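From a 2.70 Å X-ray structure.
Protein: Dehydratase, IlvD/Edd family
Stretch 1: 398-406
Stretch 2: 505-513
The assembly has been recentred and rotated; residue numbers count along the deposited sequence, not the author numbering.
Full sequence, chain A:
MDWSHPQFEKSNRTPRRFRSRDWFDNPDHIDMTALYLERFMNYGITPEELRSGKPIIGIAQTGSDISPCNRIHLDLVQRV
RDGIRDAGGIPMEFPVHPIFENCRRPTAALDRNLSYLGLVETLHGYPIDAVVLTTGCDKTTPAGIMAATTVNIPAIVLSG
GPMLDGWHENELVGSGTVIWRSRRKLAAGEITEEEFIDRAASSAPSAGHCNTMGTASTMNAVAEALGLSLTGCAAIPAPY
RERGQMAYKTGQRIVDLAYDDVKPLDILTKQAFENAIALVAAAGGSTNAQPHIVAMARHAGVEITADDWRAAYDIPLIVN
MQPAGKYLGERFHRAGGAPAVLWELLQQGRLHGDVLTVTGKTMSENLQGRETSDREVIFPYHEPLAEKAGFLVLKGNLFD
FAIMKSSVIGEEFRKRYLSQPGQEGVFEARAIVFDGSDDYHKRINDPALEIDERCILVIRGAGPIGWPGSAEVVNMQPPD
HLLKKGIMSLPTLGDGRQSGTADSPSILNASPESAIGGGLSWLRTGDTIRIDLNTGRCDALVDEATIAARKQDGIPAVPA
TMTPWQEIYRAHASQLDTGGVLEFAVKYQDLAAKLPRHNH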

ATOM      1  N   LEU A 398     -13.911 -17.620  50.196  1.00 74.11           N
ATOM      2  CA  LEU A 398     -12.707 -17.090  49.570  1.00 70.15           C
ATOM      3  C   LEU A 398     -13.000 -16.065  48.484  1.00 68.59           C
ATOM      4  O   LEU A 398     -12.140 -15.230  48.188  1.00 74.64           O
ATOM      5  CB  LEU A 398     -11.883 -18.233  48.982  1.00 65.11           C
ATOM      6  CG  LEU A 398     -11.100 -19.030  50.020  1.00 66.77           C
ATOM      7  CD1 LEU A 398     -10.637 -20.360  49.439  1.00 63.70           C
ATOM      8  CD2 LEU A 398      -9.927 -18.218  50.573  1.00 69.02           C
ATOM      9  N   PHE A 399     -14.190 -16.111  47.895  1.00 66.89           N
ATOM     10  CA  PHE A 399     -14.623 -15.199  46.847  1.00 62.58           C
ATOM     11  C   PHE A 399     -16.111 -15.423  46.649  1.00 67.61           C
ATOM     12  O   PHE A 399     -16.609 -16.544  46.816  1.00 66.05           O
ATOM     13  CB  PHE A 399     -13.877 -15.443  45.526  1.00 62.55           C
ATOM     14  CG  PHE A 399     -13.736 -16.899  45.177  1.00 51.50           C
ATOM     15  CD1 PHE A 399     -14.793 -17.596  44.600  1.00 50.08           C
ATOM     16  CD2 PHE A 399     -12.548 -17.573  45.440  1.00 47.95           C
ATOM     17  CE1 PHE A 399     -14.678 -18.942  44.301  1.00 48.81           C
ATOM     18  CE2 PHE A 399     -12.425 -18.919  45.140  1.00 51.53           C
ATOM     19  CZ  PHE A 399     -13.494 -19.606  44.565  1.00 47.64           C
ATOM     20  N   ASP A 400     -16.814 -14.352  46.290  1.00 67.48           N
ATOM     21  CA  ASP A 400     -18.241 -14.474  46.035  1.00 68.35           C
ATOM     22  C   ASP A 400     -18.539 -15.041  44.655  1.00 70.55           C
ATOM     23  O   ASP A 400     -19.632 -15.578  44.446  1.00 73.73           O
ATOM     24  CB  ASP A 400     -18.922 -13.114  46.206  1.00 72.22           C
ATOM     25  CG  ASP A 400     -18.631 -12.478  47.563  1.00 78.30           C
ATOM     26  OD1 ASP A 400     -18.435 -13.228  48.565  1.00 76.34           O
ATOM     27  OD2 ASP A 400     -18.596 -11.224  47.613  1.00 73.57           O
ATOM     28  N   PHE A 401     -17.591 -14.946  43.722  1.00 69.49           N
ATOM     29  CA  PHE A 401     -17.781 -15.434  42.363  1.00 66.40           C
ATOM     30  C   PHE A 401     -16.435 -15.856  41.794  1.00 67.67           C
ATOM     31  O   PHE A 401     -15.414 -15.205  42.036  1.00 68.87           O
ATOM     32  CB  PHE A 401     -18.432 -14.362  41.472  1.00 65.35           C
ATOM     33  CG  PHE A 401     -18.489 -14.729  40.009  1.00 66.92           C
ATOM     34  CD1 PHE A 401     -19.624 -15.323  39.477  1.00 63.51           C
ATOM     35  CD2 PHE A 401     -17.417 -14.456  39.159  1.00 72.47           C
ATOM     36  CE1 PHE A 401     -19.694 -15.665  38.139  1.00 64.99           C
ATOM     37  CE2 PHE A 401     -17.473 -14.797  37.808  1.00 68.58           C
ATOM     38  CZ  PHE A 401     -18.618 -15.405  37.298  1.00 69.40           C
ATOM     39  N   ALA A 402     -16.449 -16.955  41.047  1.00 64.00           N
ATOM     40  CA  ALA A 402     -15.331 -17.414  40.237  1.00 59.03           C
ATOM     41  C   ALA A 402     -15.899 -18.461  39.301  1.00 62.98           C
ATOM     42  O   ALA A 402     -17.013 -18.936  39.507  1.00 61.64           O
ATOM     43  CB  ALA A 402     -14.186 -17.990  41.070  1.00 53.09           C
ATOM     44  N   ILE A 403     -15.143 -18.796  38.253  1.00 67.34           N
ATOM     45  CA  ILE A 403     -15.575 -19.816  37.306  1.00 60.04           C
ATOM     46  C   ILE A 403     -14.451 -20.818  37.107  1.00 59.40           C
ATOM     47  O   ILE A 403     -13.265 -20.492  37.251  1.00 58.55           O
ATOM     48  CB  ILE A 403     -16.011 -19.214  35.955  1.00 59.84           C
ATOM     49  CG1 ILE A 403     -14.914 -18.320  35.386  1.00 60.38           C
ATOM     50  CG2 ILE A 403     -17.309 -18.445  36.106  1.00 55.79           C
ATOM     51  CD1 ILE A 403     -15.198 -17.887  33.972  1.00 60.41           C
ATOM     52  N   MET A 404     -14.835 -22.049  36.779  1.00 54.02           N
ATOM     53  CA  MET A 404     -13.897 -23.138  36.554  1.00 56.79           C
ATOM     54  C   MET A 404     -14.034 -23.626  35.121  1.00 61.25           C
ATOM     55  O   MET A 404     -15.149 -23.725  34.599  1.00 61.10           O
ATOM     56  CB  MET A 404     -14.145 -24.284  37.525  1.00 59.54           C
ATOM     57  CG  MET A 404     -12.967 -25.228  37.715  1.00 60.65           C
ATOM     58  SD  MET A 404     -13.550 -26.868  38.172  1.00 65.41           S
ATOM     59  CE  MET A 404     -12.041 -27.829  38.177  1.00 61.07           C
ATOM     60  N   LYS A 405     -12.902 -23.917  34.474  1.00 63.97           N
ATOM     61  CA  LYS A 405     -12.935 -24.363  33.080  1.00 63.66           C
ATOM     62  C   LYS A 405     -13.304 -25.839  33.065  1.00 63.95           C
ATOM     63  O   LYS A 405     -12.455 -26.722  33.151  1.00 65.91           O
ATOM     64  CB  LYS A 405     -11.610 -24.106  32.374  1.00 65.87           C
ATOM     65  CG  LYS A 405     -11.786 -23.873  30.857  1.00 69.09           C
ATOM     66  CD  LYS A 405     -10.549 -23.268  30.155  1.00 63.05           C
ATOM     67  CE  LYS A 405     -10.609 -23.520  28.642  1.00 60.95           C
ATOM     68  NZ  LYS A 405      -9.728 -22.632  27.802  1.00 59.55           N
ATOM     69  N   SER A 406     -14.603 -26.109  32.953  1.00 59.60           N
ATOM     70  CA  SER A 406     -15.065 -27.488  32.974  1.00 57.98           C
ATOM     71  C   SER A 406     -14.656 -28.237  31.719  1.00 60.23           C
ATOM     72  O   SER A 406     -14.436 -29.453  31.777  1.00 63.23           O
ATOM     73  CB  SER A 406     -16.584 -27.527  33.119  1.00 57.58           C
ATOM     74  OG  SER A 406     -17.020 -26.492  33.978  1.00 65.06           O
ATOM     75  N   PRO A 505      -7.826 -26.916  34.193  1.00 64.17           N
ATOM     76  CA  PRO A 505      -9.184 -26.709  34.735  1.00 62.97           C
ATOM     77  C   PRO A 505      -9.175 -25.787  35.948  1.00 62.61           C
ATOM     78  O   PRO A 505      -9.492 -26.181  37.060  1.00 65.91           O
ATOM     79  CB  PRO A 505      -9.619 -28.138  35.087  1.00 58.47           C
ATOM     80  CG  PRO A 505      -8.347 -28.832  35.444  1.00 65.41           C
ATOM     81  CD  PRO A 505      -7.251 -28.211  34.601  1.00 65.89           C
ATOM     82  N   SER A 506      -8.792 -24.538  35.731  1.00 64.21           N
ATOM     83  CA  SER A 506      -8.537 -23.643  36.843  1.00 59.18           C
ATOM     84  C   SER A 506      -9.828 -23.020  37.350  1.00 59.56           C
ATOM     85  O   SER A 506     -10.840 -22.961  36.650  1.00 59.45           O
ATOM     86  CB  SER A 506      -7.570 -22.528  36.437  1.00 65.19           C
ATOM     87  OG  SER A 506      -6.322 -23.042  36.011  1.00 67.36           O
ATOM     88  N   ILE A 507      -9.768 -22.534  38.588  1.00 62.46           N
ATOM     89  CA  ILE A 507     -10.800 -21.681  39.161  1.00 60.52           C
ATOM     90  C   ILE A 507     -10.317 -20.240  39.037  1.00 57.10           C
ATOM     91  O   ILE A 507      -9.291 -19.863  39.618  1.00 55.25           O
ATOM     92  CB  ILE A 507     -11.097 -22.065  40.620  1.00 60.37           C
ATOM     93  CG1 ILE A 507     -11.824 -23.402  40.659  1.00 60.70           C
ATOM     94  CG2 ILE A 507     -11.973 -21.007  41.293  1.00 59.22           C
ATOM     95  CD1 ILE A 507     -11.249 -24.363  41.658  1.00 64.09           C
ATOM     96  N   LEU A 508     -11.061 -19.432  38.284  1.00 56.11           N
ATOM     97  CA  LEU A 508     -10.529 -18.200  37.720  1.00 62.78           C
ATOM     98  C   LEU A 508     -11.430 -17.023  38.025  1.00 61.29           C
ATOM     99  O   LEU A 508     -12.611 -17.183  38.340  1.00 62.39           O
ATOM    100  CB  LEU A 508     -10.391 -18.290  36.196  1.00 59.44           C
ATOM    101  CG  LEU A 508      -9.399 -19.323  35.715  1.00 56.56           C
ATOM    102  CD1 LEU A 508     -10.073 -20.204  34.703  1.00 56.92           C
ATOM    103  CD2 LEU A 508      -8.224 -18.602  35.121  1.00 72.48           C
ATOM    104  N   ASN A 509     -10.848 -15.831  37.859  1.00 64.16           N
ATOM    105  CA  ASN A 509     -11.566 -14.555  37.899  1.00 66.25           C
ATOM    106  C   ASN A 509     -12.197 -14.305  39.265  1.00 68.54           C
ATOM    107  O   ASN A 509     -13.267 -13.691  39.360  1.00 69.27           O
ATOM    108  CB  ASN A 509     -12.634 -14.476  36.797  1.00 60.17           C
ATOM    109  CG  ASN A 509     -12.081 -14.778  35.410  1.00 64.79           C
ATOM    110  OD1 ASN A 509     -10.867 -14.734  35.180  1.00 69.71           O
ATOM    111  ND2 ASN A 509     -12.976 -15.084  34.475  1.00 59.96           N
ATOM    112  N   ALA A 510     -11.539 -14.777  40.325  1.00 66.03           N
ATOM    113  CA  ALA A 510     -12.134 -14.750  41.655  1.00 64.68           C
ATOM    114  C   ALA A 510     -12.365 -13.314  42.095  1.00 66.06           C
ATOM    115  O   ALA A 510     -11.422 -12.521  42.179  1.00 67.47           O
ATOM    116  CB  ALA A 510     -11.239 -15.479  42.656  1.00 62.54           C
ATOM    117  N   SER A 511     -13.627 -12.979  42.354  1.00 69.95           N
ATOM    118  CA  SER A 511     -14.027 -11.656  42.794  1.00 72.14           C
ATOM    119  C   SER A 511     -14.731 -11.740  44.147  1.00 70.30           C
ATOM    120  O   SER A 511     -15.515 -12.669  44.379  1.00 66.65           O
ATOM    121  CB  SER A 511     -14.953 -10.990  41.763  1.00 66.32           C
ATOM    122  OG  SER A 511     -14.512 -11.259  40.449  1.00 71.80           O
ATOM    123  N   PRO A 512     -14.456 -10.802  45.071  1.00 70.28           N
ATOM    124  CA  PRO A 512     -13.486  -9.728  44.835  1.00 70.63           C
ATOM    125  C   PRO A 512     -12.055 -10.211  45.043  1.00 69.32           C
ATOM    126  O   PRO A 512     -11.816 -11.123  45.842  1.00 70.15           O
ATOM    127  CB  PRO A 512     -13.868  -8.661  45.873  1.00 76.91           C
ATOM    128  CG  PRO A 512     -14.778  -9.372  46.887  1.00 67.28           C
ATOM    129  CD  PRO A 512     -14.987 -10.784  46.447  1.00 67.80           C
ATOM    130  N   GLU A 513     -11.121  -9.610  44.312  1.00 67.26           N
ATOM    131  CA  GLU A 513      -9.741 -10.063  44.339  1.00 67.58           C
ATOM    132  C   GLU A 513      -9.117  -9.810  45.707  1.00 67.27           C
ATOM    133  O   GLU A 513      -9.617  -9.025  46.514  1.00 70.03           O
ATOM    134  CB  GLU A 513      -8.920  -9.350  43.265  1.00 67.45           C
ATOM    135  CG  GLU A 513      -8.826  -7.868  43.510  1.00 67.79           C
ATOM    136  CD  GLU A 513      -8.085  -7.130  42.430  1.00 66.05           C
ATOM    137  OE1 GLU A 513      -6.847  -7.304  42.349  1.00 67.63           O
ATOM    138  OE2 GLU A 513      -8.741  -6.365  41.682  1.00 59.94           O
TER

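The two stretches form an antiparallel pair of β-strands, held together by a ladder of backbone hydrogen bonds that a β-bulge interrupts and by an apolar cluster on one face. Their N-to-C directions make an angle of 152°, the strand axes approach to 4.4 Å, and the contact buries 693 Å² in total.

Two hydrogen-bonded pairs anchor the ladder. I403 and L508 exchange a full set of bonds, from I403 N to L508 O (3.0 Å) and from L508 N to I403 O (2.7 Å). F401 and S511 do the same: S511 N donates to F401 O at 2.9 Å with a nearly linear geometry (170°), and F401 N donates to S511 O at 3.2 Å. S511 O also receives a weak bond from D400 N (2.9 Å), whose angle of 125° is far from linear. Beyond the I403–L508 pair, K405 N continues the ladder with a bond to S506 O (3.1 Å).

Between these two pairs the register shifts by one residue, since A402 alone spans the interval that N509 and A510 fill on the partner strand. N509 takes up a left-handed backbone conformation (phi/psi 63/33), which accommodates the extra residue. Its carbonyl is used within its own strand, where S511 OG donates to N509 O at 2.9 Å. Cα–H···O contacts supplement the conventional bonds: A510 CA lies 3.3 Å from F401 O, I507 CA 3.3 Å from I403 O, and M404 CA 3.1 Å from S506 O. In each, a polarised Cα–H group faces a carbonyl oxygen.

M404 and I507 form a non-hydrogen-bonded pair with a CA–CA separation of 4.3 Å, close enough for their side chains to pack directly, M404 CG against I507 CG1 at 3.6 Å. The extended M404 chain, with all three chi angles t, carries its methyl to P505, where M404 CE lies 3.9 Å from P505 CB. I507 also meets A402, whose small side chain fits close to the partner strand: A402 CB is 3.7 Å from I507 CG2 and 4.2 Å from A510 CB. F399 completes the cluster, its ring approaching A510 CB through CD2 (3.7 Å) and I507 CG2 through CZ (3.9 Å), both obliquely. These contacts are dispersive and gain from the exclusion of water, as all these residues are buried.

The side chains of F401, I403, L508 and S511 occupy the other face. Beyond the strand, a cis peptide bond precedes P512, whose CD lies 3.8 Å from D400 OD2.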